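Local coordinates for UDP-glucose 4-epimerase (Brucella ovis, PDB 4WOK), which probably catalyses the interconversion of UDP-glucose and UDP-galactose, with a bound NAD as the redox cofactor, at residues G90-D95 / I148-R153; N12-V17 / A79-A84; Y218-E223 / V286-R291; L176-A181 / V259-G264. The protein carries 2 engineered substitutions. All coordinates share one frame; numbering follows the deposited sequence.

How the contacts relate
Contacts 1, 2 and 4 all touch the same NAD and lie within the dinucleotide-binding half of the molecule. Contact 2 joins two strands in the middle of the parallel sheet and runs up to the adenine and both riboses; contact 4 lies at one edge of that sheet, beside the nicotinamide, its centre about 19 Å from that of contact 2 and the nearest atoms of the two about 5 Å apart. Contact 1 brings Tyr151 to the nicotinamide ribose, its centre about 19 Å from that of contact 4. Contact 3 stands apart, about 40 Å from contact 2 between centres, in a separate two-stranded sheet away from the cofactor; its segments alternate along the chain with those of contact 4.

Contact 1: G90-D95 / I148-R153; sequences GESVED and INPYGR. With NAD (nicotinamide-adenine-dinucleotide), chain B.
Ser92 of 90-95 packs against Pro150 and Tyr151 of 148-153 in a small helix-helix contact, where the short helix 89-94 meets the first turn of helix 150-169 at the cofactor cleft. Ser92 does most of the touching. Its OG is turned between the backbone N and the carbonyl carbon (chi1 81°), which keeps it close to its own helix, where it bonds to Val89 O; from there it also receives a weak, bent hydrogen bond from Tyr151 N at 3.1 Å. Its carbonyl meets the proline ring, with Ser92 O 3.2 Å from Pro150 CG, so the ring packs on a backbone oxygen as well as on the serine side chain. Val93 lies beside it: its CG2 is 4.0 Å from Pro150 CD and touches the CB of Asn149.

Asn149 is the N-cap of helix 150-169. Its OD1 accepts from Gly152 N at 2.8 Å in a nearly straight bond (177°), which fixes the asparagine side chain and satisfies the backbone N-H of Gly152 in the first turn. That turn carries Tyr151, whose CG is anti to the backbone N and whose ring leads away from Ser92 to the ligand; Tyr151 OH and NAD O2D are hydrogen-bonded at 2.9 Å, with O2D near the ring plane. Tyr151 opens a YxxxK sequence, the motif of the short-chain dehydrogenase/reductase family, and probably corresponds to its conserved tyrosine.

Helix 96-116 borders the contact, with Tyr99 touching both Ser92 and Tyr151 and Pro96 touching Pro150, while Ser127 and Ala129 on loops border the tyrosine ring.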
# COMPACT_ATOMS: atom_id res chain seq x y z
N GLY A 90 1.84 5.87 13.62
CA GLY A 90 1.85 6.56 14.90
C GLY A 90 0.52 7.22 15.20
O GLY A 90 0.11 7.30 16.36
N GLU A 91 -0.16 7.67 14.16
CA GLU A 91 -1.47 8.25 14.35
C GLU A 91 -2.41 7.22 14.99
O GLU A 91 -3.27 7.60 15.78
CB GLU A 91 -2.04 8.75 13.02
CG GLU A 91 -3.23 9.68 13.17
CD GLU A 91 -3.99 9.88 11.88
OE1 GLU A 91 -3.89 9.00 10.99
OE2 GLU A 91 -4.69 10.90 11.75
N SER A 92 -2.23 5.93 14.68
CA SER A 92 -3.16 4.89 15.16
C SER A 92 -3.04 4.62 16.67
O SER A 92 -4.04 4.27 17.31
CB SER A 92 -2.97 3.57 14.37
OG SER A 92 -1.88 2.79 14.85
N VAL A 93 -1.85 4.77 17.24
CA VAL A 93 -1.66 4.55 18.68
C VAL A 93 -2.35 5.65 19.49
O VAL A 93 -2.95 5.39 20.53
CB VAL A 93 -0.17 4.46 19.06
CG1 VAL A 93 0.03 4.50 20.57
CG2 VAL A 93 0.44 3.20 18.47
N GLU A 94 -2.27 6.89 19.00
CA GLU A 94 -2.82 8.03 19.72
C GLU A 94 -4.29 8.27 19.37
O GLU A 94 -5.02 8.87 20.16
CB GLU A 94 -2.00 9.30 19.41
N ASP A 95 -4.71 7.80 18.20
CA ASP A 95 -6.07 8.00 17.71
C ASP A 95 -6.61 6.67 17.19
O ASP A 95 -6.82 6.52 15.99
CB ASP A 95 -6.08 9.09 16.61
CG ASP A 95 -7.49 9.50 16.13
OD1 ASP A 95 -8.53 8.94 16.57
OD2 ASP A 95 -7.55 10.42 15.28
N ILE A 148 1.12 -5.01 16.75
CA ILE A 148 1.44 -4.34 18.01
C ILE A 148 0.97 -2.89 18.02
O ILE A 148 1.32 -2.13 18.92
CB ILE A 148 2.95 -4.42 18.31
CG1 ILE A 148 3.76 -4.16 17.05
CG2 ILE A 148 3.32 -5.80 18.87
CD1 ILE A 148 4.26 -2.76 16.94
N ASN A 149 0.16 -2.51 17.03
CA ASN A 149 -0.49 -1.20 17.03
C ASN A 149 -1.87 -1.26 16.37
O ASN A 149 -2.17 -2.21 15.62
CB ASN A 149 0.39 -0.15 16.33
CG ASN A 149 0.78 -0.54 14.92
OD1 ASN A 149 -0.08 -0.80 14.08
ND2 ASN A 149 2.08 -0.56 14.64
N PRO A 150 -2.73 -0.27 16.65
CA PRO A 150 -4.10 -0.35 16.13
C PRO A 150 -4.18 -0.41 14.61
O PRO A 150 -5.11 -1.03 14.07
CB PRO A 150 -4.75 0.93 16.68
CG PRO A 150 -4.06 1.12 18.02
CD PRO A 150 -2.61 0.74 17.73
N TYR A 151 -3.24 0.22 13.91
CA TYR A 151 -3.24 0.13 12.46
C TYR A 151 -3.13 -1.32 12.00
O TYR A 151 -3.98 -1.79 11.25
CB TYR A 151 -2.10 0.95 11.86
CG TYR A 151 -1.91 0.70 10.37
CD1 TYR A 151 -2.87 1.14 9.45
CD2 TYR A 151 -0.79 0.04 9.89
CE1 TYR A 151 -2.70 0.92 8.09
CE2 TYR A 151 -0.61 -0.18 8.52
CZ TYR A 151 -1.58 0.26 7.64
OH TYR A 151 -1.43 0.05 6.28
N GLY A 152 -2.09 -2.02 12.47
CA GLY A 152 -1.95 -3.44 12.19
C GLY A 152 -3.17 -4.24 12.65
O GLY A 152 -3.65 -5.12 11.96
N ARG A 153 -3.68 -3.90 13.83
CA ARG A 153 -4.85 -4.56 14.40
C ARG A 153 -6.05 -4.45 13.46
O ARG A 153 -6.75 -5.43 13.19
CB ARG A 153 -5.19 -3.92 15.75
CG ARG A 153 -6.16 -4.71 16.61
CD ARG A 153 -5.40 -5.51 17.67
NE ARG A 153 -5.40 -6.93 17.36
CZ ARG A 153 -4.52 -7.80 17.81
NH1 ARG A 153 -4.62 -9.08 17.46
NH2 ARG A 153 -3.53 -7.40 18.61
PA NAD B . -3.43 7.31 0.35
O1A NAD B . -3.98 7.98 1.59
O2A NAD B . -2.68 8.02 -0.74
O5B NAD B . -4.84 6.70 -0.46
C5B NAD B . -5.90 6.51 0.45
C4B NAD B . -7.17 6.88 -0.36
O4B NAD B . -8.35 6.45 0.34
C3B NAD B . -7.14 8.41 -0.39
O3B NAD B . -7.40 8.81 -1.72
C2B NAD B . -8.30 8.79 0.56
O2B NAD B . -8.90 9.96 0.17
C1B NAD B . -9.27 7.56 0.36
N9A NAD B . -10.10 7.31 1.55
C8A NAD B . -9.71 7.18 2.90
N7A NAD B . -10.74 6.92 3.71
C5A NAD B . -11.84 6.88 2.85
C6A NAD B . -13.22 6.65 3.10
N6A NAD B . -13.67 6.43 4.38
N1A NAD B . -14.09 6.65 2.06
C2A NAD B . -13.60 6.89 0.81
N3A NAD B . -12.31 7.13 0.43
C4A NAD B . -11.46 7.11 1.50
O3 NAD B . -2.73 6.04 1.05
PN NAD B . -1.99 4.98 0.08
O1N NAD B . -2.28 5.00 -1.39
O2N NAD B . -0.64 4.84 0.70
O5D NAD B . -2.47 3.40 0.59
C5D NAD B . -3.78 3.18 0.42
C4D NAD B . -3.99 1.71 0.80
O4D NAD B . -2.68 1.02 0.80
C3D NAD B . -4.50 1.64 2.26
O3D NAD B . -5.31 0.51 2.31
C2D NAD B . -3.19 1.40 3.02
O2D NAD B . -3.32 0.73 4.21
C1D NAD B . -2.56 0.39 2.03
N1N NAD B . -1.06 0.24 2.37
C2N NAD B . -0.22 1.29 2.04
C3N NAD B . 1.17 1.17 2.35
C7N NAD B . 2.09 2.31 2.00
O7N NAD B . 3.30 2.22 2.22
N7N NAD B . 1.55 3.44 1.42
C4N NAD B . 1.63 0.02 2.98
C5N NAD B . 0.76 -1.02 3.30
C6N NAD B . -0.61 -0.90 2.99

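Contact 2: N12-V17 / A79-A84; sequences NNVLVV and AVIHFA. With NAD (nicotinamide-adenine-dinucleotide), chain B.
Val17 packs against Val80 and Ala84 at the inner end of two parallel strands, 13-17 and 79-82, which lie side by side in the Rossmann-type sheet at 17° to one another. The inner end is the tight one. Val17 N donates to Ile81 O and Val17 O accepts from Phe83 N at 2.8 Å, the donor tilted 23° from the carbonyl plane as the chain leaves the strand. Val17 CG1, anti to its backbone N (chi1 -178°), reaches Ala84 CB at 3.6 Å, while the other branch, CG2, rests on Val80 CG1 at 3.8 Å. On the opposite face of the sheet Val16 CG1 meets the ring of Phe83 at its edge, 3.9 Å from CD2, and Val14 CG1 touches Ile81 CD1.

The outer end is looser. Leu15 N still bonds to Ala79 O at 3.0 Å, and Leu15 O to Ile81 N, but the pairing of Val14 with Ala79 is loose, and the partly exposed Asn13 turns its ND2 to Tyr75 O. His82, buried beside Val17, likewise spends its NE2 on Thr107 OG1 of helix 96-116.

The bonding pattern is all backbone amide to carbonyl, and the side chains that meet are almost all apolar, so strand register is set by the main chain and the faces by branched carbons. At the C-terminal ends of the strands the chain becomes cofactor wall: Phe83 O lies 3.2 Å from NAD C3D, and Ala84 CB is 3.6 Å from NAD C4A of the adenine. The implication is a pocket wall that meets the ligand here by packing.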
# COMPACT_ATOMS: atom_id res chain seq x y z
N ASN A 12 -16.50 -4.29 -18.00
CA ASN A 12 -15.10 -4.09 -17.68
C ASN A 12 -14.88 -2.95 -16.68
O ASN A 12 -13.75 -2.51 -16.51
CB ASN A 12 -14.28 -3.85 -18.96
CG ASN A 12 -14.52 -2.49 -19.58
OD1 ASN A 12 -15.61 -1.92 -19.45
ND2 ASN A 12 -13.50 -1.95 -20.25
N ASN A 13 -15.94 -2.49 -16.01
CA ASN A 13 -15.75 -1.52 -14.92
C ASN A 13 -15.09 -2.18 -13.71
O ASN A 13 -15.50 -3.27 -13.29
CB ASN A 13 -17.09 -0.89 -14.48
CG ASN A 13 -17.70 -0.01 -15.55
OD1 ASN A 13 -16.99 0.68 -16.29
ND2 ASN A 13 -19.03 -0.02 -15.63
N VAL A 14 -14.08 -1.52 -13.16
CA VAL A 14 -13.45 -1.98 -11.93
C VAL A 14 -13.53 -0.83 -10.95
O VAL A 14 -13.09 0.28 -11.25
CB VAL A 14 -11.99 -2.43 -12.17
CG1 VAL A 14 -11.28 -2.71 -10.84
CG2 VAL A 14 -11.99 -3.69 -13.05
N LEU A 15 -14.15 -1.07 -9.80
CA LEU A 15 -14.33 -0.01 -8.82
C LEU A 15 -13.07 0.09 -7.95
O LEU A 15 -12.70 -0.85 -7.26
CB LEU A 15 -15.56 -0.28 -7.95
CG LEU A 15 -15.90 0.84 -6.96
CD1 LEU A 15 -16.42 2.05 -7.74
CD2 LEU A 15 -16.94 0.34 -5.96
N VAL A 16 -12.41 1.24 -8.02
CA VAL A 16 -11.19 1.45 -7.26
C VAL A 16 -11.50 2.38 -6.11
O VAL A 16 -11.53 3.61 -6.26
CB VAL A 16 -10.07 2.01 -8.14
CG1 VAL A 16 -8.76 2.04 -7.36
CG2 VAL A 16 -9.91 1.15 -9.42
N VAL A 17 -11.75 1.78 -4.96
CA VAL A 17 -12.10 2.50 -3.77
C VAL A 17 -10.82 3.04 -3.12
O VAL A 17 -9.91 2.27 -2.86
CB VAL A 17 -12.88 1.58 -2.83
CG1 VAL A 17 -13.31 2.33 -1.61
CG2 VAL A 17 -14.13 1.02 -3.55
N ALA A 79 -14.98 -6.23 -10.38
CA ALA A 79 -14.18 -6.39 -9.18
C ALA A 79 -14.13 -5.06 -8.43
O ALA A 79 -14.32 -4.00 -9.03
CB ALA A 79 -12.76 -6.85 -9.52
N VAL A 80 -13.83 -5.15 -7.14
CA VAL A 80 -13.64 -3.98 -6.29
C VAL A 80 -12.24 -4.06 -5.67
O VAL A 80 -11.88 -5.09 -5.10
CB VAL A 80 -14.72 -3.90 -5.18
CG1 VAL A 80 -14.47 -2.71 -4.24
CG2 VAL A 80 -16.10 -3.83 -5.80
N ILE A 81 -11.45 -3.00 -5.82
CA ILE A 81 -10.15 -2.94 -5.18
C ILE A 81 -10.23 -1.90 -4.05
O ILE A 81 -10.58 -0.74 -4.29
CB ILE A 81 -9.04 -2.58 -6.16
CG1 ILE A 81 -9.16 -3.43 -7.43
CG2 ILE A 81 -7.68 -2.81 -5.51
CD1 ILE A 81 -8.09 -3.13 -8.45
N HIS A 82 -9.91 -2.33 -2.84
CA HIS A 82 -10.16 -1.54 -1.64
C HIS A 82 -8.85 -0.97 -1.11
O HIS A 82 -8.08 -1.67 -0.46
CB HIS A 82 -10.85 -2.42 -0.60
CG HIS A 82 -11.13 -1.71 0.70
ND1 HIS A 82 -11.10 -0.34 0.81
CD2 HIS A 82 -11.47 -2.19 1.92
CE1 HIS A 82 -11.40 0.00 2.06
NE2 HIS A 82 -11.62 -1.10 2.75
N PHE A 83 -8.59 0.30 -1.42
CA PHE A 83 -7.43 1.04 -0.90
C PHE A 83 -7.82 2.08 0.16
O PHE A 83 -6.97 2.81 0.65
CB PHE A 83 -6.71 1.82 -2.00
CG PHE A 83 -6.08 0.96 -3.07
CD1 PHE A 83 -4.89 0.29 -2.83
CD2 PHE A 83 -6.65 0.89 -4.34
CE1 PHE A 83 -4.29 -0.48 -3.84
CE2 PHE A 83 -6.05 0.13 -5.34
CZ PHE A 83 -4.87 -0.55 -5.09
N ALA A 84 -9.11 2.19 0.44
CA ALA A 84 -9.62 3.33 1.19
C ALA A 84 -9.41 3.13 2.68
O ALA A 84 -10.24 2.55 3.37
CB ALA A 84 -11.09 3.55 0.88
PA NAD B . -3.43 7.31 0.35
O1A NAD B . -3.98 7.98 1.59
O2A NAD B . -2.68 8.02 -0.74
O5B NAD B . -4.84 6.70 -0.46
C5B NAD B . -5.90 6.51 0.45
C4B NAD B . -7.17 6.88 -0.36
O4B NAD B . -8.35 6.45 0.34
C3B NAD B . -7.14 8.41 -0.39
O3B NAD B . -7.40 8.81 -1.72
C2B NAD B . -8.30 8.79 0.56
O2B NAD B . -8.90 9.96 0.17
C1B NAD B . -9.27 7.56 0.36
N9A NAD B . -10.10 7.31 1.55
C8A NAD B . -9.71 7.18 2.90
N7A NAD B . -10.74 6.92 3.71
C5A NAD B . -11.84 6.88 2.85
C6A NAD B . -13.22 6.65 3.10
N6A NAD B . -13.67 6.43 4.38
N1A NAD B . -14.09 6.65 2.06
C2A NAD B . -13.60 6.89 0.81
N3A NAD B . -12.31 7.13 0.43
C4A NAD B . -11.46 7.11 1.50
O3 NAD B . -2.73 6.04 1.05
PN NAD B . -1.99 4.98 0.08
O1N NAD B . -2.28 5.00 -1.39
O2N NAD B . -0.64 4.84 0.70
O5D NAD B . -2.47 3.40 0.59
C5D NAD B . -3.78 3.18 0.42
C4D NAD B . -3.99 1.71 0.80
O4D NAD B . -2.68 1.02 0.80
C3D NAD B . -4.50 1.64 2.26
O3D NAD B . -5.31 0.51 2.31
C2D NAD B . -3.19 1.40 3.02
O2D NAD B . -3.32 0.73 4.21
C1D NAD B . -2.56 0.39 2.03
N1N NAD B . -1.06 0.24 2.37
C2N NAD B . -0.22 1.29 2.04
C3N NAD B . 1.17 1.17 2.35
C7N NAD B . 2.09 2.31 2.00
O7N NAD B . 3.30 2.22 2.22
N7N NAD B . 1.55 3.44 1.42
C4N NAD B . 1.63 0.02 2.98
C5N NAD B . 0.76 -1.02 3.30
C6N NAD B . -0.61 -0.90 2.99

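Contact 3: Y218-E223 / V286-R291; sequences YGDDYE and VAMRAR
Arg291 grips Asp221 side-on, with two nitrogens each on its own carboxylate oxygen: NE bonds to Asp221 OD1 at 3.0 Å and NH2 to Asp221 OD2 at 2.9 Å. Both oxygens lie near the guanidinium plane, yet the arginine meets the carboxylate from above its plane, and the two planes stand 41° apart. The same arginine lies over Tyr222. Its CD sits above the centre of that ring, 3.5 Å from the centroid, in a CH-pi contact; the guanidinium is farther off, at most a weak cation-pi partner. Bending at chi3 (45°) turns the chain from the ring toward the aspartate. Next to this, Tyr218 CD1 lies 3.6 Å from Arg289 CB; the position of the Arg289 guanidinium beyond it is doubtful, as the side chain has two conformers. Ala290 O approaches the edge of the Tyr218 ring.

These residues lie at and just beyond the ends of strands 215-218 and 286-289, a parallel two-stranded sheet in the half of the molecule away from NAD, where Tyr218 pairs with Arg289. Gly219 N donates a weak, bent bond to Arg289 O at 2.8 Å and then swings the chain into the loop; its CA lies 3.6 Å from Arg291 CB, so the two backbones approach closely at Gly219. Met288 bends at chi2 and chi3 to place its SD 3.8 Å from Asp220 CB. Farther out, Tyr222 OH is hydrogen-bonded to Asp295, Arg292 makes a cation-pi contact with Tyr218, and a pairing of Arg289 NE with Glu216 is equally doubtful.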
# COMPACT_ATOMS: atom_id res chain seq x y z
N TYR A 218 16.65 6.91 13.70
CA TYR A 218 16.77 6.35 15.04
C TYR A 218 17.59 5.07 15.08
O TYR A 218 17.06 3.96 14.95
CB TYR A 218 15.37 6.14 15.63
CG TYR A 218 14.71 7.45 16.01
CD1 TYR A 218 14.98 8.05 17.23
CD2 TYR A 218 13.86 8.11 15.12
CE1 TYR A 218 14.41 9.26 17.58
CE2 TYR A 218 13.28 9.33 15.47
CZ TYR A 218 13.57 9.90 16.71
OH TYR A 218 13.01 11.10 17.08
N GLY A 219 18.90 5.23 15.26
CA GLY A 219 19.79 4.10 15.47
C GLY A 219 20.76 3.80 14.34
O GLY A 219 20.37 3.66 13.18
N ASP A 220 22.04 3.71 14.69
CA ASP A 220 23.07 3.31 13.75
C ASP A 220 23.83 2.10 14.29
O ASP A 220 24.87 1.71 13.74
CB ASP A 220 24.04 4.46 13.46
CG ASP A 220 24.69 5.04 14.72
OD1 ASP A 220 24.43 4.54 15.83
OD2 ASP A 220 25.47 6.01 14.58
N ASP A 221 23.31 1.50 15.36
CA ASP A 221 23.97 0.36 15.99
C ASP A 221 23.08 -0.89 16.00
O ASP A 221 23.21 -1.74 16.88
CB ASP A 221 24.41 0.71 17.42
CG ASP A 221 23.24 0.97 18.36
OD1 ASP A 221 22.23 1.58 17.93
OD2 ASP A 221 23.34 0.59 19.55
N TYR A 222 22.19 -1.01 15.02
CA TYR A 222 21.44 -2.25 14.81
C TYR A 222 22.38 -3.40 14.45
O TYR A 222 23.50 -3.17 13.99
CB TYR A 222 20.42 -2.09 13.69
CG TYR A 222 19.23 -1.20 13.98
CD1 TYR A 222 19.28 0.16 13.73
CD2 TYR A 222 18.04 -1.74 14.44
CE1 TYR A 222 18.18 0.97 13.97
CE2 TYR A 222 16.93 -0.95 14.68
CZ TYR A 222 17.01 0.41 14.44
OH TYR A 222 15.90 1.20 14.68
N GLU A 223 21.91 -4.63 14.62
CA GLU A 223 22.65 -5.80 14.15
C GLU A 223 22.43 -6.02 12.65
O GLU A 223 21.88 -7.04 12.23
CB GLU A 223 22.25 -7.05 14.93
N VAL A 286 21.05 13.94 7.54
CA VAL A 286 20.69 13.00 8.59
C VAL A 286 21.06 13.49 9.99
O VAL A 286 22.15 14.00 10.22
CB VAL A 286 21.36 11.63 8.37
CG1 VAL A 286 21.10 10.70 9.54
CG2 VAL A 286 20.85 11.01 7.08
N ALA A 287 20.11 13.35 10.91
CA ALA A 287 20.39 13.55 12.32
C ALA A 287 20.24 12.21 13.00
O ALA A 287 19.12 11.73 13.21
CB ALA A 287 19.45 14.58 12.92
N MET A 288 21.36 11.59 13.32
CA MET A 288 21.36 10.27 13.93
C MET A 288 21.02 10.35 15.41
O MET A 288 21.70 11.03 16.17
CB MET A 288 22.72 9.59 13.72
CG MET A 288 22.70 8.09 13.94
SD MET A 288 21.58 7.24 12.81
CE MET A 288 22.51 7.32 11.28
N ARG A 289 19.95 9.67 15.80
CA ARG A 289 19.47 9.62 17.18
C ARG A 289 19.63 8.21 17.74
O ARG A 289 19.83 7.25 17.00
CB ARG A 289 18.00 10.04 17.26
CG ARG A 289 17.70 11.39 16.65
CD ARG A 289 17.86 12.50 17.66
NE ARG A 289 16.57 13.04 18.08
CZ ARG A 289 15.95 12.73 19.21
NH1 ARG A 289 14.77 13.28 19.50
NH2 ARG A 289 16.50 11.87 20.06
N ALA A 290 19.49 8.09 19.06
CA ALA A 290 19.59 6.80 19.73
C ALA A 290 18.54 5.82 19.23
O ALA A 290 17.38 6.18 19.02
CB ALA A 290 19.47 6.98 21.24
N ARG A 291 18.96 4.58 19.03
CA ARG A 291 18.04 3.51 18.66
C ARG A 291 17.03 3.31 19.78
O ARG A 291 17.37 3.35 20.96
CB ARG A 291 18.81 2.22 18.39
CG ARG A 291 17.94 1.01 18.07
CD ARG A 291 18.79 -0.15 17.62
NE ARG A 291 19.97 -0.32 18.47
CZ ARG A 291 19.97 -1.02 19.60
NH1 ARG A 291 18.85 -1.60 20.01
NH2 ARG A 291 21.07 -1.12 20.32

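Contact 4: L176-A181 / V259-G264; sequences LRYFNA and VNLGTG. With NAD (nicotinamide-adenine-dinucleotide), chain B.
Arg177 and Asn260 pair in parallel across the ends of strands 172-177 and 257-260, with Arg177 N donating to Val259 O at 2.9 Å in a nearly straight bond (177°) and Leu261 N to Arg177 O at 2.7 Å. Beyond the paired residues the chains separate, and a water bridges them, accepting from Phe179 N and donating to Leu261 O.

On one face Leu176 and Val259 lie side by side, Leu176 CD2 touching Val259 CG2 at 3.6 Å. Leu261 reaches across with CD1 to Leu176 CB at 3.9 Å and lies alongside the CB of Tyr178. The other face is polar: Asn260 OD1 comes 3.7 Å from Arg177 CB, but the amide and guanidinium find their bonds elsewhere, Asn260 OD1 and Arg177 NH1 both on Tyr131 OH and Arg177 NH2 on Glu159.

Tyr178 CG sits between its backbone N and carbonyl carbon (chi1 49°), which carries the ring away from Leu261 and obliquely against the nicotinamide, CE2 3.4 Å from NAD C5N; its OH bonds to Ser125. Ala181 N then holds the carboxamide, donating to NAD O7N at 2.9 Å.

Strand 257-260 is the last of the parallel Rossmann-type sheet, with 172-177 inside it. Helix 236-251 covers the Leu176 and Leu261 side, and at Asn180 the chain joins strand 230-235 of a separate mixed sheet.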
# COMPACT_ATOMS: atom_id res chain seq x y z
N LEU A 176 -3.83 -8.56 -0.03
CA LEU A 176 -2.45 -8.34 -0.44
C LEU A 176 -1.69 -7.60 0.66
O LEU A 176 -2.04 -6.48 1.02
CB LEU A 176 -2.38 -7.57 -1.76
CG LEU A 176 -3.03 -8.26 -2.96
CD1 LEU A 176 -3.06 -7.32 -4.16
CD2 LEU A 176 -2.32 -9.57 -3.33
N ARG A 177 -0.65 -8.25 1.18
CA ARG A 177 0.12 -7.73 2.30
C ARG A 177 1.48 -7.22 1.83
O ARG A 177 2.20 -7.92 1.11
CB ARG A 177 0.31 -8.81 3.38
CG ARG A 177 -0.97 -9.46 3.89
CD ARG A 177 -0.66 -10.60 4.85
NE ARG A 177 -1.86 -11.29 5.34
CZ ARG A 177 -1.89 -12.58 5.65
NH1 ARG A 177 -0.80 -13.33 5.54
NH2 ARG A 177 -3.02 -13.13 6.09
N TYR A 178 1.84 -6.01 2.23
CA TYR A 178 3.16 -5.48 1.90
C TYR A 178 3.56 -4.45 2.93
O TYR A 178 2.72 -4.00 3.73
CB TYR A 178 3.18 -4.88 0.49
CG TYR A 178 2.04 -3.92 0.20
CD1 TYR A 178 0.78 -4.40 -0.19
CD2 TYR A 178 2.22 -2.55 0.29
CE1 TYR A 178 -0.26 -3.53 -0.45
CE2 TYR A 178 1.20 -1.67 0.02
CZ TYR A 178 -0.04 -2.16 -0.34
OH TYR A 178 -1.07 -1.28 -0.60
N PHE A 179 4.83 -4.06 2.93
CA PHE A 179 5.34 -3.13 3.94
C PHE A 179 5.29 -1.66 3.51
O PHE A 179 4.49 -0.88 4.03
CB PHE A 179 6.78 -3.51 4.32
CG PHE A 179 6.86 -4.56 5.40
CD1 PHE A 179 6.47 -4.27 6.70
CD2 PHE A 179 7.33 -5.83 5.11
CE1 PHE A 179 6.55 -5.22 7.70
CE2 PHE A 179 7.42 -6.79 6.10
CZ PHE A 179 7.03 -6.49 7.40
N ASN A 180 6.17 -1.28 2.58
CA ASN A 180 6.31 0.12 2.20
C ASN A 180 6.20 0.36 0.71
O ASN A 180 7.08 -0.04 -0.05
CB ASN A 180 7.66 0.68 2.67
CG ASN A 180 7.82 0.65 4.17
OD1 ASN A 180 7.12 1.36 4.90
ND2 ASN A 180 8.77 -0.15 4.65
N ALA A 181 5.13 1.04 0.32
CA ALA A 181 4.96 1.47 -1.06
C ALA A 181 5.93 2.60 -1.36
O ALA A 181 6.04 3.53 -0.58
CB ALA A 181 3.55 1.93 -1.31
N VAL A 259 -1.63 -13.14 0.22
CA VAL A 259 -0.21 -13.26 -0.11
C VAL A 259 0.58 -11.98 0.14
O VAL A 259 0.04 -10.88 0.08
CB VAL A 259 -0.02 -13.68 -1.59
CG1 VAL A 259 -0.72 -15.01 -1.88
CG2 VAL A 259 -0.52 -12.61 -2.53
N ASN A 260 1.87 -12.16 0.43
CA ASN A 260 2.83 -11.07 0.57
C ASN A 260 3.27 -10.51 -0.78
O ASN A 260 3.41 -11.26 -1.75
CB ASN A 260 4.08 -11.54 1.31
CG ASN A 260 3.80 -11.93 2.75
OD1 ASN A 260 2.84 -11.47 3.36
ND2 ASN A 260 4.67 -12.79 3.30
N LEU A 261 3.53 -9.21 -0.83
CA LEU A 261 4.11 -8.56 -2.00
C LEU A 261 5.44 -7.92 -1.62
O LEU A 261 5.53 -7.22 -0.61
CB LEU A 261 3.17 -7.51 -2.57
CG LEU A 261 1.78 -7.97 -3.00
CD1 LEU A 261 0.97 -6.79 -3.50
CD2 LEU A 261 1.89 -9.05 -4.06
N GLY A 262 6.47 -8.18 -2.42
CA GLY A 262 7.78 -7.60 -2.19
C GLY A 262 8.87 -8.23 -3.04
O GLY A 262 8.60 -9.08 -3.88
N THR A 263 10.10 -7.80 -2.81
CA THR A 263 11.25 -8.32 -3.54
C THR A 263 11.88 -9.52 -2.83
O THR A 263 12.66 -10.27 -3.44
CB THR A 263 12.33 -7.26 -3.69
OG1 THR A 263 12.77 -6.86 -2.39
CG2 THR A 263 11.81 -6.06 -4.44
N GLY A 264 11.58 -9.66 -1.55
CA GLY A 264 12.19 -10.70 -0.73
C GLY A 264 13.51 -10.25 -0.13
O GLY A 264 14.13 -10.97 0.64
PA NAD B . -3.43 7.31 0.35
O1A NAD B . -3.98 7.98 1.59
O2A NAD B . -2.68 8.02 -0.74
O5B NAD B . -4.84 6.70 -0.46
C5B NAD B . -5.90 6.51 0.45
C4B NAD B . -7.17 6.88 -0.36
O4B NAD B . -8.35 6.45 0.34
C3B NAD B . -7.14 8.41 -0.39
O3B NAD B . -7.40 8.81 -1.72
C2B NAD B . -8.30 8.79 0.56
O2B NAD B . -8.90 9.96 0.17
C1B NAD B . -9.27 7.56 0.36
N9A NAD B . -10.10 7.31 1.55
C8A NAD B . -9.71 7.18 2.90
N7A NAD B . -10.74 6.92 3.71
C5A NAD B . -11.84 6.88 2.85
C6A NAD B . -13.22 6.65 3.10
N6A NAD B . -13.67 6.43 4.38
N1A NAD B . -14.09 6.65 2.06
C2A NAD B . -13.60 6.89 0.81
N3A NAD B . -12.31 7.13 0.43
C4A NAD B . -11.46 7.11 1.50
O3 NAD B . -2.73 6.04 1.05
PN NAD B . -1.99 4.98 0.08
O1N NAD B . -2.28 5.00 -1.39
O2N NAD B . -0.64 4.84 0.70
O5D NAD B . -2.47 3.40 0.59
C5D NAD B . -3.78 3.18 0.42
C4D NAD B . -3.99 1.71 0.80
O4D NAD B . -2.68 1.02 0.80
C3D NAD B . -4.50 1.64 2.26
O3D NAD B . -5.31 0.51 2.31
C2D NAD B . -3.19 1.40 3.02
O2D NAD B . -3.32 0.73 4.21
C1D NAD B . -2.56 0.39 2.03
N1N NAD B . -1.06 0.24 2.37
C2N NAD B . -0.22 1.29 2.04
C3N NAD B . 1.17 1.17 2.35
C7N NAD B . 2.09 2.31 2.00
O7N NAD B . 3.30 2.22 2.22
N7N NAD B . 1.55 3.44 1.42
C4N NAD B . 1.63 0.02 2.98
C5N NAD B . 0.76 -1.02 3.30
C6N NAD B . -0.61 -0.90 2.99
O HOH W 1 6.53 -5.53 1.46